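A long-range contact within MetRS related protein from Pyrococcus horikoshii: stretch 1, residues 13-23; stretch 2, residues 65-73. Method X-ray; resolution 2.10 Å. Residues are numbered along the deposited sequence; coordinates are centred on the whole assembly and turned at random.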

# COMPACT_ATOMS: atom_id res chain seq x y z
N TRP A 13 9.76 -7.47 13.11
CA TRP A 13 10.86 -6.88 12.35
C TRP A 13 11.20 -7.58 11.04
O TRP A 13 11.87 -7.00 10.19
CB TRP A 13 12.14 -6.84 13.21
CG TRP A 13 12.18 -5.86 14.36
CD1 TRP A 13 13.03 -5.90 15.43
CD2 TRP A 13 11.40 -4.67 14.52
NE1 TRP A 13 12.84 -4.81 16.24
CE2 TRP A 13 11.84 -4.04 15.71
CE3 TRP A 13 10.38 -4.07 13.78
CZ2 TRP A 13 11.29 -2.84 16.17
CZ3 TRP A 13 9.84 -2.88 14.24
CH2 TRP A 13 10.30 -2.28 15.42
N LYS A 14 10.78 -8.83 10.87
CA LYS A 14 11.11 -9.51 9.62
C LYS A 14 10.29 -8.95 8.46
O LYS A 14 10.71 -9.02 7.31
CB LYS A 14 10.92 -11.03 9.74
CG LYS A 14 9.50 -11.47 10.00
CD LYS A 14 9.43 -12.97 10.18
CE LYS A 14 8.00 -13.42 10.42
NZ LYS A 14 7.86 -14.90 10.34
N PHE A 15 9.12 -8.40 8.76
CA PHE A 15 8.30 -7.82 7.71
C PHE A 15 8.87 -6.43 7.41
O PHE A 15 9.33 -5.73 8.31
CB PHE A 15 6.84 -7.73 8.14
CG PHE A 15 6.18 -9.07 8.25
CD1 PHE A 15 6.38 -9.86 9.38
CD2 PHE A 15 5.41 -9.57 7.20
CE1 PHE A 15 5.84 -11.14 9.45
CE2 PHE A 15 4.87 -10.84 7.27
CZ PHE A 15 5.08 -11.63 8.39
N GLN A 16 8.85 -6.06 6.14
CA GLN A 16 9.40 -4.77 5.77
C GLN A 16 8.39 -3.81 5.21
O GLN A 16 7.79 -4.06 4.17
CB GLN A 16 10.52 -4.94 4.74
CG GLN A 16 11.81 -5.44 5.34
CD GLN A 16 12.94 -5.31 4.37
OE1 GLN A 16 13.00 -6.02 3.36
NE2 GLN A 16 13.84 -4.38 4.64
N MET A 17 8.22 -2.70 5.92
CA MET A 17 7.31 -1.66 5.48
C MET A 17 8.18 -0.46 5.14
O MET A 17 9.12 -0.15 5.86
CB MET A 17 6.32 -1.30 6.60
CG MET A 17 5.43 -2.46 7.00
SD MET A 17 4.06 -2.00 8.09
CE MET A 17 4.87 -2.08 9.73
N LYS A 18 7.90 0.19 4.03
CA LYS A 18 8.68 1.34 3.63
C LYS A 18 7.74 2.42 3.12
O LYS A 18 6.61 2.15 2.72
CB LYS A 18 9.66 0.98 2.51
CG LYS A 18 10.63 -0.13 2.86
CD LYS A 18 11.71 -0.24 1.79
CE LYS A 18 12.82 -1.18 2.23
NZ LYS A 18 14.01 -1.08 1.33
N VAL A 19 8.23 3.65 3.14
CA VAL A 19 7.46 4.77 2.66
C VAL A 19 7.54 4.74 1.15
O VAL A 19 8.64 4.60 0.60
CB VAL A 19 8.05 6.06 3.19
CG1 VAL A 19 7.42 7.24 2.50
CG2 VAL A 19 7.84 6.12 4.71
N GLY A 20 6.40 4.87 0.48
CA GLY A 20 6.39 4.85 -0.97
C GLY A 20 5.56 5.98 -1.54
O GLY A 20 4.53 6.33 -0.97
N LEU A 21 6.00 6.55 -2.67
CA LEU A 21 5.27 7.64 -3.32
C LEU A 21 4.42 7.10 -4.46
O LEU A 21 4.94 6.44 -5.36
CB LEU A 21 6.24 8.69 -3.87
CG LEU A 21 5.66 9.70 -4.88
CD1 LEU A 21 4.54 10.50 -4.21
CD2 LEU A 21 6.78 10.65 -5.39
N VAL A 22 3.13 7.36 -4.42
CA VAL A 22 2.23 6.88 -5.47
C VAL A 22 2.38 7.75 -6.72
O VAL A 22 1.88 8.87 -6.77
CB VAL A 22 0.76 6.91 -5.00
CG1 VAL A 22 -0.17 6.46 -6.13
CG2 VAL A 22 0.61 6.00 -3.78
N LYS A 23 3.09 7.23 -7.72
CA LYS A 23 3.31 7.95 -8.97
C LYS A 23 2.03 7.98 -9.79
O LYS A 23 1.66 9.02 -10.33
CB LYS A 23 4.41 7.27 -9.77
CG LYS A 23 5.80 7.41 -9.17
CD LYS A 23 6.25 8.86 -9.22
CE LYS A 23 7.76 8.95 -9.43
NZ LYS A 23 8.19 10.37 -9.54
N LYS A 65 2.44 10.00 -0.32
CA LYS A 65 3.30 8.96 0.23
C LYS A 65 2.48 8.17 1.24
O LYS A 65 1.67 8.74 1.98
CB LYS A 65 4.51 9.58 0.93
CG LYS A 65 5.44 10.33 -0.00
CD LYS A 65 6.68 10.82 0.71
CE LYS A 65 7.53 11.64 -0.25
NZ LYS A 65 8.74 12.18 0.41
N PHE A 66 2.71 6.85 1.28
CA PHE A 66 2.02 5.97 2.22
C PHE A 66 2.95 4.85 2.67
O PHE A 66 4.05 4.68 2.13
CB PHE A 66 0.80 5.31 1.57
CG PHE A 66 -0.22 6.27 1.07
CD1 PHE A 66 -0.22 6.67 -0.27
CD2 PHE A 66 -1.17 6.80 1.93
CE1 PHE A 66 -1.16 7.60 -0.74
CE2 PHE A 66 -2.11 7.73 1.47
CZ PHE A 66 -2.10 8.13 0.13
N ILE A 67 2.49 4.08 3.64
CA ILE A 67 3.23 2.95 4.16
C ILE A 67 2.85 1.73 3.33
O ILE A 67 1.67 1.52 3.06
CB ILE A 67 2.84 2.65 5.59
CG1 ILE A 67 3.01 3.90 6.44
CG2 ILE A 67 3.64 1.46 6.09
CD1 ILE A 67 2.32 3.80 7.81
N PHE A 68 3.83 0.95 2.93
CA PHE A 68 3.58 -0.25 2.14
C PHE A 68 4.42 -1.41 2.68
O PHE A 68 5.59 -1.21 3.03
CB PHE A 68 4.00 -0.05 0.66
CG PHE A 68 3.21 1.00 -0.08
CD1 PHE A 68 3.57 2.34 -0.01
CD2 PHE A 68 2.15 0.63 -0.90
CE1 PHE A 68 2.89 3.32 -0.76
CE2 PHE A 68 1.46 1.58 -1.66
CZ PHE A 68 1.83 2.93 -1.59
N VAL A 69 3.82 -2.61 2.76
CA VAL A 69 4.57 -3.80 3.18
C VAL A 69 5.15 -4.27 1.84
O VAL A 69 4.38 -4.57 0.93
CB VAL A 69 3.66 -4.93 3.68
CG1 VAL A 69 4.51 -6.03 4.26
CG2 VAL A 69 2.69 -4.42 4.70
N VAL A 70 6.48 -4.37 1.74
CA VAL A 70 7.14 -4.74 0.48
C VAL A 70 7.86 -6.09 0.34
O VAL A 70 8.41 -6.39 -0.73
CB VAL A 70 8.15 -3.65 0.06
CG1 VAL A 70 7.44 -2.30 -0.06
CG2 VAL A 70 9.29 -3.57 1.07
N ASN A 71 7.90 -6.90 1.40
CA ASN A 71 8.57 -8.19 1.30
C ASN A 71 7.60 -9.35 1.44
O ASN A 71 7.90 -10.35 2.07
CB ASN A 71 9.72 -8.31 2.33
CG ASN A 71 9.21 -8.44 3.77
OD1 ASN A 71 8.16 -7.91 4.14
ND2 ASN A 71 10.00 -9.12 4.61
N LEU A 72 6.42 -9.19 0.83
CA LEU A 72 5.40 -10.23 0.86
C LEU A 72 5.46 -11.06 -0.42
O LEU A 72 6.08 -10.66 -1.40
CB LEU A 72 4.00 -9.62 0.98
CG LEU A 72 3.61 -8.82 2.23
CD1 LEU A 72 2.12 -8.54 2.19
CD2 LEU A 72 3.97 -9.58 3.48
N LYS A 73 4.81 -12.22 -0.39
CA LYS A 73 4.77 -13.12 -1.54
C LYS A 73 3.96 -12.42 -2.64
O LYS A 73 2.81 -12.02 -2.41
CB LYS A 73 4.07 -14.43 -1.13
CG LYS A 73 4.34 -15.61 -2.05
CD LYS A 73 5.59 -16.38 -1.62
CE LYS A 73 5.29 -17.37 -0.50
NZ LYS A 73 4.59 -16.73 0.66

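Strands 17-23 and 65-69 run antiparallel, their N-to-C directions 143° apart, and a ladder of backbone hydrogen bonds joins them. Lys18 and Phe68 form one reciprocal pair, Lys18 N to Phe68 O at 2.9 Å and Phe68 N to Lys18 O at 3.0 Å; Gly20 and Phe66 form the next, with Gly20 N to Phe66 O and Phe66 N to Gly20 O both at 2.9 Å. Just before the first strand the ladder gains a nearly straight bond from Val70 N to Gln16 O (2.8 Å, 168°). There a side chain takes over from the backbone: the amide of Asn71, whose CA-to-CB bond points toward the other stretch, accepts from Gln16 N through OD1 (2.8 Å, 166°) and donates from ND2 to Lys14 O (2.8 Å, 134°), so one group serves two backbone positions ahead of the strand.

At the non-hydrogen-bonded pairs the chains draw closer, Met17 CA lying 4.2 Å from Val69 CA against 5.5 Å from Lys18 CA to Phe68 CA, and CA-H...O contacts supplement the ladder; the tightest are Met17 CA to Phe68 O (3.0 Å) and Lys65 CA to Gly20 O (3.1 Å).

Side chains alternate between the sheet's two faces. On one, Met17 packs against Ile67 and Val69, successive residues on that face of the other strand, CB 3.9 Å from Ile67 CG2 and CG 4.1 Å from Val69 CG2. On the other, Gly20 leaves room for the Phe68 ring: an ideal CB would lie 3.0 Å from Phe68 CD1, a clash. The ring also presents its edge to Gly20 O, 3.4 Å from Phe68 CE1. Val22 CG2 meets the edges of two rings, 3.7 Å from Phe66 CD1 and 4.0 Å from Phe68 CZ. Beyond the strands, Leu72 CD2 touches the Phe15 ring edge, 4.0 Å from Phe15 CD2.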